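Local coordinates for protein profilin (Schizosaccharomyces pombe, PDB 3D9Y) that binds monomeric actin and phosphatidylinositol bisphosphate, tunes actin polymerisation according to its concentration, and is essential for cytokinesis, at residues Trp3-Val7 with Trp31-Ala35; Ile17-Val23 with Ile97-Pro103; Phe37-Glu43 with Ile63-Gln67; Gly76-Tyr80 with Glu116-Asp120. One frame throughout, in Å; residues are numbered along the deposited sequence.

Overall arrangement
All four contacts rest on the single antiparallel sheet at the heart of the profilin fold. Contact 2 joins two neighbouring strands close to the centre of the chain, and contact 1, its centre about 9 Å from that of contact 2, sets the N-terminal helix against the edge strand that pairs with 19-24. Contact 4 lays the C-terminal helix on the same side as the N-terminal one; Tyr6 and Leu118 link contacts 1 and 4, while Leu98 links contacts 2 and 4. Contact 3 lies on the other side of the sheet, its centre about 19 Å from that of contact 4, and reaches contact 2 through Phe37 and Leu39. Contact 1 carries the aromatic pair at the probable proline-binding surface.

Contact 1 of 4, residues Trp3-Val7 with Trp31-Ala35; sequences WQAYV and WAASA
Trp3 and Trp31 lie side by side where the N-terminal helix of profilin rests on the edge strand 30-33. In profilins this aromatic surface between the terminal helices and the sheet binds proline-rich ligands, so the pair probably belongs to that site; a glycerol lies against Trp31. Trp31 CE3 sits 3.6 Å above one face of the Trp3 ring, towards its rim. The six-membered rings are inclined at 47°, their centroids 4.9 Å apart.

The apolar contacts centre on Ala32. Its CB reaches in under the helix, 3.7 Å from Trp3 CB and 3.9 Å from Val7 CG2. Trp31 and Ala32 both face Ile22 in a classic beta bulge, consistent with two consecutive residues pointing towards the helix. Further along, Val7 CG1 packs 3.9 Å from Ser34 CB.

The polar contacts belong to Gln4. A chi1 of -170° and a bend at chi2 carry its amide to the backbone of Ala33, where it pairs with both N and O. Ala33 N donates to Gln4 OE1 at 3.3 Å. Gln4 NE2, also bonded to Asp8 OD1, gives a hydrogen to Ala33 O at 3.0 Å, approaching from above the carbonyl plane.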
loop_
_atom_site.group_PDB
_atom_site.type_symbol
_atom_site.label_atom_id
_atom_site.label_comp_id
_atom_site.label_asym_id
_atom_site.label_seq_id
_atom_site.Cartn_x
_atom_site.Cartn_y
_atom_site.Cartn_z
ATOM N N TRP A 3 -4.992 14.275 -3.734
ATOM C CA TRP A 3 -4.570 12.921 -3.388
ATOM C C TRP A 3 -5.667 11.895 -3.659
ATOM O O TRP A 3 -5.357 10.773 -4.056
ATOM C CB TRP A 3 -4.086 12.846 -1.938
ATOM C CG TRP A 3 -2.808 13.588 -1.753
ATOM C CD1 TRP A 3 -2.645 14.796 -1.155
ATOM C CD2 TRP A 3 -1.513 13.191 -2.218
ATOM N NE1 TRP A 3 -1.327 15.172 -1.195
ATOM C CE2 TRP A 3 -0.607 14.202 -1.838
ATOM C CE3 TRP A 3 -1.030 12.074 -2.901
ATOM C CZ2 TRP A 3 0.757 14.135 -2.128
ATOM C CZ3 TRP A 3 0.327 12.003 -3.188
ATOM C CH2 TRP A 3 1.205 13.025 -2.800
ATOM N N GLN A 4 -6.932 12.271 -3.450
ATOM C CA GLN A 4 -8.046 11.356 -3.732
ATOM C C GLN A 4 -8.066 10.935 -5.204
ATOM O O GLN A 4 -8.436 9.812 -5.522
ATOM C CB GLN A 4 -9.394 11.962 -3.330
ATOM C CG GLN A 4 -10.563 10.966 -3.383
ATOM C CD GLN A 4 -10.359 9.766 -2.456
ATOM O OE1 GLN A 4 -9.864 9.911 -1.346
ATOM N NE2 GLN A 4 -10.744 8.582 -2.914
ATOM N N ALA A 5 -7.670 11.841 -6.094
ATOM C CA ALA A 5 -7.634 11.546 -7.526
ATOM C C ALA A 5 -6.594 10.483 -7.853
ATOM O O ALA A 5 -6.764 9.710 -8.790
ATOM C CB ALA A 5 -7.346 12.789 -8.307
ATOM N N TYR A 6 -5.501 10.471 -7.103
ATOM C CA TYR A 6 -4.509 9.412 -7.244
ATOM C C TYR A 6 -5.126 8.051 -6.901
ATOM O O TYR A 6 -4.883 7.058 -7.579
ATOM C CB TYR A 6 -3.268 9.713 -6.386
ATOM C CG TYR A 6 -2.283 10.642 -7.058
ATOM C CD1 TYR A 6 -1.275 10.142 -7.867
ATOM C CD2 TYR A 6 -2.353 12.020 -6.879
ATOM C CE1 TYR A 6 -0.366 10.986 -8.491
ATOM C CE2 TYR A 6 -1.446 12.874 -7.494
ATOM C CZ TYR A 6 -0.459 12.348 -8.302
ATOM O OH TYR A 6 0.447 13.180 -8.915
ATOM N N VAL A 7 -5.943 8.003 -5.859
ATOM C CA VAL A 7 -6.600 6.757 -5.476
ATOM C C VAL A 7 -7.635 6.333 -6.524
ATOM O O VAL A 7 -7.592 5.212 -7.039
ATOM C CB VAL A 7 -7.257 6.882 -4.073
ATOM C CG1 VAL A 7 -8.235 5.743 -3.822
ATOM C CG2 VAL A 7 -6.183 6.916 -3.003
ATOM N N TRP A 31 -3.681 10.548 3.764
ATOM C CA TRP A 31 -3.902 11.650 2.833
ATOM C C TRP A 31 -5.079 11.416 1.882
ATOM O O TRP A 31 -5.715 12.379 1.440
ATOM C CB TRP A 31 -2.633 11.930 2.028
ATOM C CG TRP A 31 -1.449 12.391 2.847
ATOM C CD1 TRP A 31 -1.436 12.747 4.170
ATOM C CD2 TRP A 31 -0.120 12.591 2.368
ATOM N NE1 TRP A 31 -0.168 13.128 4.543
ATOM C CE2 TRP A 31 0.656 13.044 3.451
ATOM C CE3 TRP A 31 0.493 12.422 1.122
ATOM C CZ2 TRP A 31 2.014 13.332 3.324
ATOM C CZ3 TRP A 31 1.837 12.707 1.000
ATOM C CH2 TRP A 31 2.585 13.152 2.092
ATOM N N ALA A 32 -5.364 10.152 1.563
ATOM C CA ALA A 32 -6.488 9.780 0.691
ATOM C C ALA A 32 -6.826 8.298 0.849
ATOM O O ALA A 32 -5.966 7.498 1.177
ATOM C CB ALA A 32 -6.148 10.064 -0.740
ATOM N N ALA A 33 -8.071 7.925 0.573
ATOM C CA ALA A 33 -8.495 6.531 0.716
ATOM C C ALA A 33 -9.784 6.287 -0.047
ATOM O O ALA A 33 -10.588 7.201 -0.201
ATOM C CB ALA A 33 -8.670 6.178 2.178
ATOM N N SER A 34 -9.961 5.060 -0.531
ATOM C CA SER A 34 -11.193 4.638 -1.182
ATOM C C SER A 34 -12.277 4.284 -0.160
ATOM O O SER A 34 -12.001 4.146 1.030
ATOM C CB SER A 34 -10.935 3.455 -2.120
ATOM O OG SER A 34 -10.388 2.345 -1.442
ATOM N N ALA A 35 -13.509 4.146 -0.650
ATOM C CA ALA A 35 -14.678 3.927 0.202
ATOM C C ALA A 35 -14.622 2.595 0.921
ATOM O O ALA A 35 -14.549 1.530 0.257
ATOM C CB ALA A 35 -15.952 4.003 -0.628
#

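Contact 2 of 4, residues Ile17-Val23 with Ile97-Pro103; sequences IDRAAIV and ILVSHYP
Ile97 pairs with Val23 at one end of an antiparallel strand pair, 96-102 against 19-24, one strand in from the edge of the profilin sheet. The two are a hydrogen-bonded pair, with Ile97 N to Val23 O at 2.8 Å and Val23 N to Ile97 O at 3.0 Å. Val23 CG2 lies between its backbone N and carbonyl carbon, a placing that sets it 3.6 Å from Ile97 CB.

Leu98 comes next, in a non-hydrogen-bonded pair with Ile22 on the opposite face, the one that the terminal helices cover. Their side chains run the same way, and Leu98 CD2 rests 3.8 Å from Ile22 CG1. Val99 returns to the face of Val23 and Ile97. Its N and O both bond to Ala21, and its O also receives a CA-H contact from Ala20 CA at 3.1 Å.

Ser100 is opposite Ala20. Its buried OG bonds to Thr115 OG1, joining sheet to C-terminal helix; Ile17 CD1 packs against the same oxygen.

At His101 the ladder closes. Its N donates to Arg19 O at an N-H...O angle of 167°, and its O accepts from Asp18 N at 3.0 Å, beyond the strand proper. The His101 and Arg19 side chains leave the sheet side by side, yet the ring and guanidinium planes are nearly perpendicular (88°). Past Tyr102, whose ring turns away to the C-terminal helix, Pro103 and Asp18 run past each other in opposite directions, Pro103 CD 3.7 Å from Asp18 CG.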
loop_
_atom_site.group_PDB
_atom_site.type_symbol
_atom_site.label_atom_id
_atom_site.label_comp_id
_atom_site.label_asym_id
_atom_site.label_seq_id
_atom_site.Cartn_x
_atom_site.Cartn_y
_atom_site.Cartn_z
ATOM N N ILE A 17 -6.894 -2.811 -9.332
ATOM C CA ILE A 17 -6.741 -2.528 -7.917
ATOM C C ILE A 17 -8.093 -2.073 -7.427
ATOM O O ILE A 17 -8.612 -1.091 -7.928
ATOM C CB ILE A 17 -5.705 -1.424 -7.700
ATOM C CG1 ILE A 17 -4.311 -1.973 -8.029
ATOM C CG2 ILE A 17 -5.764 -0.882 -6.264
ATOM C CD1 ILE A 17 -3.231 -0.908 -8.195
ATOM N N ASP A 18 -8.659 -2.793 -6.464
ATOM C CA ASP A 18 -10.068 -2.591 -6.097
ATOM C C ASP A 18 -10.270 -1.737 -4.838
ATOM O O ASP A 18 -11.360 -1.187 -4.632
ATOM C CB ASP A 18 -10.824 -3.932 -6.031
ATOM C CG ASP A 18 -10.328 -4.847 -4.933
ATOM O OD1 ASP A 18 -9.218 -4.632 -4.431
ATOM O OD2 ASP A 18 -11.060 -5.792 -4.567
ATOM N N ARG A 19 -9.222 -1.593 -4.023
ATOM C CA ARG A 19 -9.222 -0.647 -2.896
ATOM C C ARG A 19 -7.829 -0.043 -2.779
ATOM O O ARG A 19 -6.840 -0.686 -3.145
ATOM C CB ARG A 19 -9.605 -1.319 -1.563
ATOM C CG ARG A 19 -10.601 -2.474 -1.646
ATOM C CD ARG A 19 -11.025 -2.944 -0.254
ATOM N NE ARG A 19 -12.153 -2.170 0.263
ATOM C CZ ARG A 19 -12.591 -2.203 1.523
ATOM N NH1 ARG A 19 -12.011 -2.977 2.437
ATOM N NH2 ARG A 19 -13.628 -1.454 1.873
ATOM N N ALA A 20 -7.749 1.187 -2.278
ATOM C CA ALA A 20 -6.454 1.859 -2.147
ATOM C C ALA A 20 -6.462 2.995 -1.131
ATOM O O ALA A 20 -7.521 3.544 -0.781
ATOM C CB ALA A 20 -5.968 2.369 -3.505
ATOM N N ALA A 21 -5.262 3.330 -0.664
ATOM C CA ALA A 21 -5.055 4.441 0.240
ATOM C C ALA A 21 -3.677 5.056 0.032
ATOM O O ALA A 21 -2.769 4.419 -0.515
ATOM C CB ALA A 21 -5.236 3.990 1.682
ATOM N N ILE A 22 -3.541 6.317 0.434
ATOM C CA ILE A 22 -2.249 7.001 0.426
ATOM C C ILE A 22 -2.053 7.602 1.810
ATOM O O ILE A 22 -2.922 8.299 2.310
ATOM C CB ILE A 22 -2.173 8.095 -0.649
ATOM C CG1 ILE A 22 -2.408 7.466 -2.032
ATOM C CG2 ILE A 22 -0.821 8.827 -0.570
ATOM C CD1 ILE A 22 -2.541 8.445 -3.165
ATOM N N VAL A 23 -0.914 7.298 2.430
ATOM C CA VAL A 23 -0.660 7.674 3.823
ATOM C C VAL A 23 0.726 8.304 3.972
ATOM O O VAL A 23 1.590 8.117 3.126
ATOM C CB VAL A 23 -0.810 6.443 4.766
ATOM C CG1 VAL A 23 -2.181 5.797 4.600
ATOM C CG2 VAL A 23 0.253 5.420 4.504
ATOM N N ILE A 97 3.322 6.566 1.597
ATOM C CA ILE A 97 3.191 5.146 1.296
ATOM C C ILE A 97 1.896 4.923 0.512
ATOM O O ILE A 97 0.822 5.301 0.969
ATOM C CB ILE A 97 3.121 4.287 2.572
ATOM C CG1 ILE A 97 4.347 4.514 3.462
ATOM C CG2 ILE A 97 2.969 2.813 2.210
ATOM C CD1 ILE A 97 4.114 4.162 4.921
ATOM N N LEU A 98 2.012 4.303 -0.660
ATOM C CA LEU A 98 0.850 3.892 -1.442
ATOM C C LEU A 98 0.436 2.493 -0.972
ATOM O O LEU A 98 1.289 1.634 -0.789
ATOM C CB LEU A 98 1.209 3.845 -2.921
ATOM C CG LEU A 98 1.807 5.109 -3.541
ATOM C CD1 LEU A 98 2.004 4.914 -5.028
ATOM C CD2 LEU A 98 0.943 6.311 -3.276
ATOM N N VAL A 99 -0.855 2.307 -0.739
ATOM C CA VAL A 99 -1.419 1.025 -0.339
ATOM C C VAL A 99 -2.469 0.590 -1.375
ATOM O O VAL A 99 -3.499 1.254 -1.523
ATOM C CB VAL A 99 -2.071 1.147 1.036
ATOM C CG1 VAL A 99 -2.645 -0.172 1.491
ATOM C CG2 VAL A 99 -1.061 1.668 2.063
ATOM N N SER A 100 -2.218 -0.535 -2.047
ATOM C CA SER A 100 -3.118 -1.084 -3.087
ATOM C C SER A 100 -3.584 -2.510 -2.771
ATOM O O SER A 100 -2.761 -3.386 -2.588
ATOM C CB SER A 100 -2.383 -1.102 -4.436
ATOM O OG SER A 100 -2.194 0.214 -4.947
ATOM N N HIS A 101 -4.896 -2.728 -2.715
ATOM C CA HIS A 101 -5.486 -4.069 -2.605
ATOM C C HIS A 101 -5.886 -4.554 -4.002
ATOM O O HIS A 101 -6.419 -3.767 -4.792
ATOM C CB HIS A 101 -6.727 -4.014 -1.690
ATOM C CG HIS A 101 -7.366 -5.344 -1.438
ATOM N ND1 HIS A 101 -7.191 -6.047 -0.263
ATOM C CD2 HIS A 101 -8.208 -6.087 -2.196
ATOM C CE1 HIS A 101 -7.886 -7.168 -0.315
ATOM N NE2 HIS A 101 -8.509 -7.218 -1.479
ATOM N N TYR A 102 -5.647 -5.830 -4.300
ATOM C CA TYR A 102 -6.073 -6.439 -5.560
ATOM C C TYR A 102 -6.891 -7.729 -5.349
ATOM O O TYR A 102 -6.639 -8.480 -4.406
ATOM C CB TYR A 102 -4.867 -6.686 -6.479
ATOM C CG TYR A 102 -3.853 -7.684 -5.947
ATOM C CD1 TYR A 102 -3.931 -9.021 -6.297
ATOM C CD2 TYR A 102 -2.806 -7.285 -5.115
ATOM C CE1 TYR A 102 -3.020 -9.952 -5.827
ATOM C CE2 TYR A 102 -1.880 -8.213 -4.645
ATOM C CZ TYR A 102 -1.996 -9.546 -5.011
ATOM O OH TYR A 102 -1.111 -10.497 -4.555
ATOM N N PRO A 103 -7.901 -7.968 -6.209
ATOM C CA PRO A 103 -8.726 -9.178 -6.174
ATOM C C PRO A 103 -8.096 -10.383 -6.870
ATOM O O PRO A 103 -7.044 -10.259 -7.491
ATOM C CB PRO A 103 -9.973 -8.745 -6.943
ATOM C CG PRO A 103 -9.447 -7.816 -7.958
ATOM C CD PRO A 103 -8.368 -7.040 -7.259
#

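Contact 3 of 4, residues Phe37-Glu43 with Ile63-Gln67; sequences FNLSPQE and ILAGQ
Glu43 OE1 is gripped by two backbone N-H groups, Ala65 N at 3.1 Å and Ser40 N at 3.0 Å, which come at it from opposite faces of the carboxylate plane. The bond from Ser40 is half of a capping box that starts helix 41-52; the other half is Glu43 N giving its hydrogen to Ser40 OG. Across the contact, the same side chain holds the type I' turn Leu64-Gln67 between two strands of the profilin sheet. Gly66 N reaches Glu43 OE2 on its syn side at 3.0 Å, almost straight (165°), so both oxygens are tied and the carboxylate can hardly rotate. An extended chain beyond CG (chi2 171°) carries it there.

Putting an alanine in place of Glu43 would probably leave the N-H groups of Ser40, Ala65 and Gly66 without their carboxylate acceptors, undoing half the capping box and the hold on the turn.

The rest of the side-chain packing is apolar. Leu39 CD2 packs 3.9 Å from Leu64 CB, and Phe37 CE2 meets Ala65 CB at the same distance; Phe37 and Leu64 both continue onto Ile88 and Val99. A water bridges the backbones, donating to Glu43 O at 2.7 Å and to Ile63 O at 2.8 Å.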
loop_
_atom_site.group_PDB
_atom_site.type_symbol
_atom_site.label_atom_id
_atom_site.label_comp_id
_atom_site.label_asym_id
_atom_site.label_seq_id
_atom_site.Cartn_x
_atom_site.Cartn_y
_atom_site.Cartn_z
ATOM N N PHE A 37 -12.277 1.564 2.972
ATOM C CA PHE A 37 -10.909 1.134 3.213
ATOM C C PHE A 37 -10.269 2.005 4.300
ATOM O O PHE A 37 -9.357 2.825 4.055
ATOM C CB PHE A 37 -10.127 1.165 1.890
ATOM C CG PHE A 37 -8.896 0.297 1.876
ATOM C CD1 PHE A 37 -7.678 0.816 1.456
ATOM C CD2 PHE A 37 -8.957 -1.038 2.242
ATOM C CE1 PHE A 37 -6.531 0.019 1.432
ATOM C CE2 PHE A 37 -7.819 -1.838 2.229
ATOM C CZ PHE A 37 -6.605 -1.308 1.816
ATOM N N ASN A 38 -10.770 1.812 5.521
ATOM C CA ASN A 38 -10.377 2.648 6.654
ATOM C C ASN A 38 -9.158 2.117 7.401
ATOM O O ASN A 38 -9.223 1.082 8.070
ATOM C CB ASN A 38 -11.567 2.810 7.607
ATOM C CG ASN A 38 -12.799 3.357 6.909
ATOM O OD1 ASN A 38 -12.704 3.962 5.842
ATOM N ND2 ASN A 38 -13.965 3.135 7.502
ATOM N N LEU A 39 -8.044 2.842 7.280
ATOM C CA LEU A 39 -6.804 2.507 7.985
ATOM C C LEU A 39 -6.676 3.331 9.267
ATOM O O LEU A 39 -6.770 4.555 9.239
ATOM C CB LEU A 39 -5.592 2.774 7.096
ATOM C CG LEU A 39 -5.621 2.229 5.666
ATOM C CD1 LEU A 39 -4.295 2.516 5.001
ATOM C CD2 LEU A 39 -5.928 0.744 5.634
ATOM N N SER A 40 -6.446 2.658 10.385
ATOM C CA SER A 40 -6.369 3.328 11.686
ATOM C C SER A 40 -4.987 3.935 11.935
ATOM O O SER A 40 -4.003 3.493 11.332
ATOM C CB SER A 40 -6.708 2.339 12.795
ATOM O OG SER A 40 -5.733 1.315 12.885
ATOM N N PRO A 41 -4.900 4.940 12.839
ATOM C CA PRO A 41 -3.604 5.524 13.208
ATOM C C PRO A 41 -2.591 4.464 13.597
ATOM O O PRO A 41 -1.426 4.529 13.200
ATOM C CB PRO A 41 -3.945 6.390 14.422
ATOM C CG PRO A 41 -5.360 6.782 14.209
ATOM C CD PRO A 41 -6.011 5.590 13.566
ATOM N N GLN A 42 -3.053 3.484 14.362
ATOM C CA GLN A 42 -2.198 2.422 14.855
ATOM C C GLN A 42 -1.675 1.574 13.692
ATOM O O GLN A 42 -0.495 1.206 13.661
ATOM C CB GLN A 42 -2.960 1.563 15.869
ATOM C CG GLN A 42 -3.269 2.280 17.212
ATOM C CD GLN A 42 -4.534 3.152 17.208
ATOM O OE1 GLN A 42 -5.221 3.294 16.197
ATOM N NE2 GLN A 42 -4.838 3.745 18.360
ATOM N N GLU A 43 -2.551 1.291 12.730
ATOM C CA GLU A 43 -2.172 0.537 11.531
ATOM C C GLU A 43 -1.123 1.267 10.684
ATOM O O GLU A 43 -0.119 0.666 10.295
ATOM C CB GLU A 43 -3.409 0.194 10.690
ATOM C CG GLU A 43 -4.237 -0.955 11.278
ATOM C CD GLU A 43 -5.576 -1.156 10.571
ATOM O OE1 GLU A 43 -5.990 -0.274 9.797
ATOM O OE2 GLU A 43 -6.216 -2.204 10.814
ATOM N N ILE A 63 -1.069 -5.716 8.842
ATOM C CA ILE A 63 -2.426 -5.492 9.345
ATOM C C ILE A 63 -2.961 -4.160 8.835
ATOM O O ILE A 63 -2.469 -3.103 9.226
ATOM C CB ILE A 63 -2.491 -5.514 10.891
ATOM C CG1 ILE A 63 -1.828 -6.793 11.435
ATOM C CG2 ILE A 63 -3.940 -5.417 11.353
ATOM C CD1 ILE A 63 -2.081 -7.075 12.909
ATOM N N LEU A 64 -3.959 -4.218 7.953
ATOM C CA LEU A 64 -4.589 -3.009 7.398
ATOM C C LEU A 64 -6.093 -3.229 7.202
ATOM O O LEU A 64 -6.522 -4.304 6.771
ATOM C CB LEU A 64 -3.944 -2.623 6.065
ATOM C CG LEU A 64 -2.430 -2.372 6.057
ATOM C CD1 LEU A 64 -1.866 -2.532 4.672
ATOM C CD2 LEU A 64 -2.102 -1.000 6.606
ATOM N N ALA A 65 -6.880 -2.203 7.522
ATOM C CA ALA A 65 -8.338 -2.281 7.461
ATOM C C ALA A 65 -8.857 -3.517 8.195
ATOM O O ALA A 65 -9.714 -4.242 7.692
ATOM C CB ALA A 65 -8.813 -2.268 6.009
ATOM N N GLY A 66 -8.319 -3.758 9.387
ATOM C CA GLY A 66 -8.795 -4.840 10.242
ATOM C C GLY A 66 -8.510 -6.240 9.721
ATOM O O GLY A 66 -9.100 -7.208 10.193
ATOM N N GLN A 67 -7.587 -6.349 8.768
ATOM C CA GLN A 67 -7.261 -7.612 8.118
ATOM C C GLN A 67 -5.763 -7.881 8.220
ATOM O O GLN A 67 -4.969 -6.967 8.022
ATOM C CB GLN A 67 -7.641 -7.525 6.646
ATOM C CG GLN A 67 -7.690 -8.853 5.925
ATOM C CD GLN A 67 -9.068 -9.482 5.947
ATOM O OE1 GLN A 67 -9.537 -10.000 4.933
ATOM N NE2 GLN A 67 -9.731 -9.431 7.097
HETATM O O HOH W 1 -0.179 -2.008 10.287
#

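Contact 4 of 4, residues Gly76-Tyr80 with Glu116-Asp120; sequences GRSIY and EALAD
The carboxylate of Glu116 meets the hydroxyls of Ser78 and Tyr80 with a single oxygen, OE2. Ser78 OG donates to the syn lone pair of OE2 at 2.5 Å, and Tyr80 OH, also 2.5 Å away, comes in on the anti side. Both bonds are short, and one from each side fixes the oxygen in place. OE2 lies near the plane of the Tyr80 ring, at its edge, and the ring stands steeply to the carboxylate, 66° between planes. A bend at chi2 (-82°) swings the Glu116 chain off the helix towards the strand.

This is the C-terminal helix 108-125 of profilin laid on its antiparallel sheet, where it meets the start of strand 78-83; Glu116 and Ala119 also pack on Val91 of the adjoining strand.

The other oxygen faces Arg77. Glu116 OE1 lies 3.6 Å from Arg77 NE at the guanidinium edge, a long salt bridge. One turn on, Asp120 OD1 is 3.5 Å from Arg77 NH2 but well out of the guanidinium plane, so only charge acts there. Replacing Glu116 by an alanine would probably leave the Ser78 and Tyr80 hydroxyls without their shared acceptor and remove one of the carboxylates facing Arg77 here. Between the three charges sits a water that accepts from Arg77 NE, while Arg77 NH2 rests 3.4 Å from Ala119 CB.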
loop_
_atom_site.group_PDB
_atom_site.type_symbol
_atom_site.label_atom_id
_atom_site.label_comp_id
_atom_site.label_asym_id
_atom_site.label_seq_id
_atom_site.Cartn_x
_atom_site.Cartn_y
_atom_site.Cartn_z
ATOM N N GLY A 76 13.090 -2.171 2.043
ATOM C CA GLY A 76 13.019 -0.769 2.460
ATOM C C GLY A 76 11.996 0.086 1.747
ATOM O O GLY A 76 11.616 1.159 2.244
ATOM N N ARG A 77 11.588 -0.333 0.557
ATOM C CA ARG A 77 10.637 0.432 -0.247
ATOM C C ARG A 77 9.313 -0.298 -0.515
ATOM O O ARG A 77 8.312 0.333 -0.842
ATOM C CB ARG A 77 11.290 0.790 -1.588
ATOM C CG ARG A 77 10.290 0.991 -2.702
ATOM C CD ARG A 77 10.894 1.433 -3.984
ATOM N NE ARG A 77 9.999 2.385 -4.627
ATOM C CZ ARG A 77 10.083 3.707 -4.482
ATOM N NH1 ARG A 77 10.998 4.262 -3.689
ATOM N NH2 ARG A 77 9.227 4.483 -5.122
ATOM N N SER A 78 9.307 -1.615 -0.365
ATOM C CA SER A 78 8.190 -2.444 -0.822
ATOM C C SER A 78 7.831 -3.498 0.231
ATOM O O SER A 78 8.714 -4.222 0.701
ATOM C CB SER A 78 8.578 -3.135 -2.134
ATOM O OG SER A 78 8.945 -2.202 -3.135
ATOM N N ILE A 79 6.553 -3.535 0.621
ATOM C CA ILE A 79 5.993 -4.550 1.538
ATOM C C ILE A 79 4.731 -5.104 0.883
ATOM O O ILE A 79 3.786 -4.360 0.644
ATOM C CB ILE A 79 5.644 -3.948 2.902
ATOM C CG1 ILE A 79 6.925 -3.531 3.631
ATOM C CG2 ILE A 79 4.837 -4.963 3.762
ATOM C CD1 ILE A 79 6.708 -2.721 4.876
ATOM N N TYR A 80 4.756 -6.386 0.533
ATOM C CA TYR A 80 3.656 -7.026 -0.190
ATOM C C TYR A 80 3.106 -8.152 0.678
ATOM O O TYR A 80 3.864 -8.846 1.352
ATOM C CB TYR A 80 4.093 -7.679 -1.493
ATOM C CG TYR A 80 4.774 -6.830 -2.551
ATOM C CD1 TYR A 80 4.822 -5.435 -2.479
ATOM C CD2 TYR A 80 5.374 -7.444 -3.635
ATOM C CE1 TYR A 80 5.459 -4.675 -3.477
ATOM C CE2 TYR A 80 6.016 -6.705 -4.630
ATOM C CZ TYR A 80 6.052 -5.317 -4.548
ATOM O OH TYR A 80 6.681 -4.590 -5.534
ATOM N N GLU A 116 4.104 0.336 -7.919
ATOM C CA GLU A 116 5.527 0.739 -7.950
ATOM C C GLU A 116 5.767 1.882 -8.943
ATOM O O GLU A 116 6.564 2.762 -8.692
ATOM C CB GLU A 116 6.425 -0.447 -8.299
ATOM C CG GLU A 116 6.440 -1.563 -7.230
ATOM C CD GLU A 116 7.376 -1.331 -6.029
ATOM O OE1 GLU A 116 8.059 -0.287 -5.945
ATOM O OE2 GLU A 116 7.428 -2.232 -5.146
ATOM N N ALA A 117 5.091 1.833 -10.083
ATOM C CA ALA A 117 5.240 2.862 -11.113
ATOM C C ALA A 117 4.697 4.193 -10.624
ATOM O O ALA A 117 5.346 5.234 -10.804
ATOM C CB ALA A 117 4.543 2.427 -12.387
ATOM N N LEU A 118 3.524 4.178 -9.989
ATOM C CA LEU A 118 2.958 5.402 -9.423
ATOM C C LEU A 118 3.886 5.975 -8.340
ATOM O O LEU A 118 4.039 7.175 -8.228
ATOM C CB LEU A 118 1.542 5.171 -8.869
ATOM C CG LEU A 118 0.721 6.415 -8.552
ATOM C CD1 LEU A 118 0.525 7.299 -9.802
ATOM C CD2 LEU A 118 -0.617 6.046 -7.914
ATOM N N ALA A 119 4.497 5.101 -7.548
ATOM C CA ALA A 119 5.482 5.522 -6.540
ATOM C C ALA A 119 6.711 6.190 -7.169
ATOM O O ALA A 119 7.136 7.257 -6.728
ATOM C CB ALA A 119 5.894 4.332 -5.697
ATOM N N ASP A 120 7.261 5.556 -8.207
ATOM C CA ASP A 120 8.402 6.093 -8.949
ATOM C C ASP A 120 8.090 7.451 -9.547
ATOM O O ASP A 120 8.926 8.346 -9.518
ATOM C CB ASP A 120 8.815 5.135 -10.065
ATOM C CG ASP A 120 9.574 3.933 -9.560
ATOM O OD1 ASP A 120 10.108 3.987 -8.427
ATOM O OD2 ASP A 120 9.657 2.929 -10.310
HETATM O O HOH W 2 9.010 2.062 -6.949
#